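Local structure of AA9 family lytic polysaccharide monooxygenase B (Heterobasidion irregulare TC 32-1, 5NNS) at residues V87-C92 with G147-R152. The protein cleaves crystalline and amorphous polysaccharides such as cellulose by copper-dependent oxidation, attacking the glycosidic bond specifically at C1. Residues are numbered along the deposited sequence; the frame is centred on the assembly and turned at random.
Sequences VYMANC and GNYILR
Tyr-88 and Arg-152 face each other as a hydrogen-bonded antiparallel pair, and their side chains run alongside one another in the same direction. Arg-152 NH1 comes to 3.3 Å from Tyr-88 CD1; the two planes are 74° apart, and Tyr-88 CD1 lies at the guanidinium edge, near its plane. Glu-154 and the carbonyls of Ile-47 and Ser-48 also hold the arginine head, probably settling its charge in a buried setting. Ala-90 and Ile-150 form the next hydrogen-bonded pair, and Cys-92 N closes the ladder on Asn-148 O at 2.8 Å. Beside Ile-150, Cys-92 SG, in a disulfide with Cys-96, rests 3.7 Å from Ile-150 CG1.

The other face is tightly packed by Met-89, whose CG meets Leu-151 CD1 at 3.7 Å. With its chain bent at the last torsion (chi3 78°), Met-89 turns CE onto Tyr-149 CB, 3.8 Å away. Toward Asn-91 the packing gives way to water: one water accepts from Asn-91 ND2 and donates to Tyr-149 OH, which also bonds to Ala-145 O, while a second donates to Asn-91 OD1, which also accepts from Gly-93 N, and accepts from Asn-148 N. An alanine in place of Tyr-149 would probably open a gap beside Met-89 CE and leave the first water without its phenolic partner.

Flanked by strands 106-116 and 165-176, the pair exemplifies neighbouring antiparallel strands in the mixed sheet of the AA9 beta-sandwich, the immunoglobulin-like core of these monooxygenases.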
loop_
_atom_site.group_PDB
_atom_site.type_symbol
_atom_site.label_atom_id
_atom_site.label_comp_id
_atom_site.label_asym_id
_atom_site.label_seq_id
_atom_site.Cartn_x
_atom_site.Cartn_y
_atom_site.Cartn_z
ATOM N N VAL A 87 -0.098 -2.533 4.138
ATOM C CA VAL A 87 -0.420 -1.123 4.317
ATOM C C VAL A 87 0.780 -0.444 4.971
ATOM O O VAL A 87 1.235 -0.857 6.035
ATOM C CB VAL A 87 -1.709 -0.932 5.137
ATOM C CG1 VAL A 87 -2.145 0.529 5.127
ATOM C CG2 VAL A 87 -2.816 -1.823 4.579
ATOM N N TYR A 88 1.313 0.570 4.292
ATOM C CA TYR A 88 2.460 1.340 4.759
ATOM C C TYR A 88 2.033 2.775 5.041
ATOM O O TYR A 88 1.022 3.261 4.509
ATOM C CB TYR A 88 3.557 1.393 3.686
ATOM C CG TYR A 88 4.387 0.144 3.477
ATOM C CD1 TYR A 88 3.903 -0.925 2.720
ATOM C CD2 TYR A 88 5.687 0.046 3.990
ATOM C CE1 TYR A 88 4.674 -2.060 2.500
ATOM C CE2 TYR A 88 6.466 -1.088 3.772
ATOM C CZ TYR A 88 5.955 -2.135 3.027
ATOM O OH TYR A 88 6.720 -3.259 2.810
ATOM N N MET A 89 2.829 3.453 5.863
ATOM C CA MET A 89 2.785 4.906 5.958
ATOM C C MET A 89 4.195 5.492 5.957
ATOM O O MET A 89 5.177 4.793 6.214
ATOM C CB MET A 89 2.059 5.344 7.223
ATOM C CG MET A 89 0.585 4.990 7.279
ATOM S SD MET A 89 -0.041 5.452 8.903
ATOM C CE MET A 89 -0.221 7.223 8.700
ATOM N N ALA A 90 4.270 6.785 5.666
ATOM C CA ALA A 90 5.525 7.526 5.683
ATOM C C ALA A 90 5.256 8.974 6.024
ATOM O O ALA A 90 4.344 9.574 5.467
ATOM C CB ALA A 90 6.204 7.443 4.324
ATOM N N ASN A 91 6.066 9.530 6.922
ATOM C CA ASN A 91 6.049 10.962 7.218
ATOM C C ASN A 91 6.586 11.706 5.998
ATOM O O ASN A 91 7.633 11.352 5.467
ATOM C CB ASN A 91 6.915 11.266 8.449
ATOM C CG ASN A 91 6.570 12.595 9.102
ATOM O OD1 ASN A 91 6.501 13.636 8.440
ATOM N ND2 ASN A 91 6.359 12.564 10.415
ATOM N N CYS A 92 5.858 12.726 5.554
ATOM C CA CYS A 92 6.278 13.543 4.412
ATOM C C CYS A 92 7.392 14.545 4.759
ATOM O O CYS A 92 8.044 15.074 3.855
ATOM C CB CYS A 92 5.073 14.278 3.813
ATOM S SG CYS A 92 3.838 13.171 3.092
ATOM N N GLY A 147 1.202 14.769 12.264
ATOM C CA GLY A 147 1.974 15.232 11.124
ATOM C C GLY A 147 1.352 14.891 9.792
ATOM O O GLY A 147 0.225 14.378 9.724
ATOM N N ASN A 148 2.110 15.184 8.742
ATOM C CA ASN A 148 1.708 14.935 7.368
ATOM C C ASN A 148 2.308 13.602 6.926
ATOM O O ASN A 148 3.528 13.399 7.039
ATOM C CB ASN A 148 2.197 16.068 6.474
ATOM C CG ASN A 148 1.737 17.430 6.960
ATOM O OD1 ASN A 148 0.556 17.629 7.255
ATOM N ND2 ASN A 148 2.670 18.377 7.050
ATOM N N TYR A 149 1.447 12.704 6.444
ATOM C CA TYR A 149 1.828 11.336 6.086
ATOM C C TYR A 149 1.222 10.896 4.760
ATOM O O TYR A 149 0.097 11.287 4.424
ATOM C CB TYR A 149 1.339 10.347 7.146
ATOM C CG TYR A 149 1.992 10.456 8.493
ATOM C CD1 TYR A 149 1.533 11.373 9.434
ATOM C CD2 TYR A 149 3.051 9.615 8.850
ATOM C CE1 TYR A 149 2.115 11.469 10.687
ATOM C CE2 TYR A 149 3.646 9.702 10.102
ATOM C CZ TYR A 149 3.172 10.631 11.019
ATOM O OH TYR A 149 3.753 10.721 12.260
ATOM N N ILE A 150 1.961 10.064 4.024
ATOM C CA ILE A 150 1.368 9.261 2.958
ATOM C C ILE A 150 0.817 7.975 3.581
ATOM O O ILE A 150 1.443 7.410 4.476
ATOM C CB ILE A 150 2.395 8.869 1.877
ATOM C CG1 ILE A 150 3.022 10.109 1.229
ATOM C CG2 ILE A 150 1.745 7.982 0.817
ATOM C CD1 ILE A 150 2.043 11.039 0.532
ATOM N N LEU A 151 -0.350 7.538 3.109
ATOM C CA LEU A 151 -0.918 6.232 3.435
ATOM C C LEU A 151 -0.880 5.403 2.164
ATOM O O LEU A 151 -1.489 5.784 1.159
ATOM C CB LEU A 151 -2.370 6.368 3.902
ATOM C CG LEU A 151 -3.147 5.069 4.174
ATOM C CD1 LEU A 151 -2.550 4.350 5.371
ATOM C CD2 LEU A 151 -4.631 5.350 4.390
ATOM N N ARG A 152 -0.200 4.259 2.229
ATOM C CA ARG A 152 0.144 3.472 1.055
ATOM C C ARG A 152 -0.450 2.067 1.160
ATOM O O ARG A 152 -0.170 1.356 2.129
ATOM C CB ARG A 152 1.673 3.407 0.927
ATOM C CG ARG A 152 2.208 2.341 -0.026
ATOM C CD ARG A 152 3.700 2.477 -0.237
ATOM N NE ARG A 152 4.143 1.785 -1.446
ATOM C CZ ARG A 152 4.486 0.498 -1.524
ATOM N NH1 ARG A 152 4.449 -0.296 -0.456
ATOM N NH2 ARG A 152 4.879 0.002 -2.692
HETATM O O HOH W 1 6.598 10.056 12.282
HETATM O O HOH W 2 5.208 16.026 8.665
#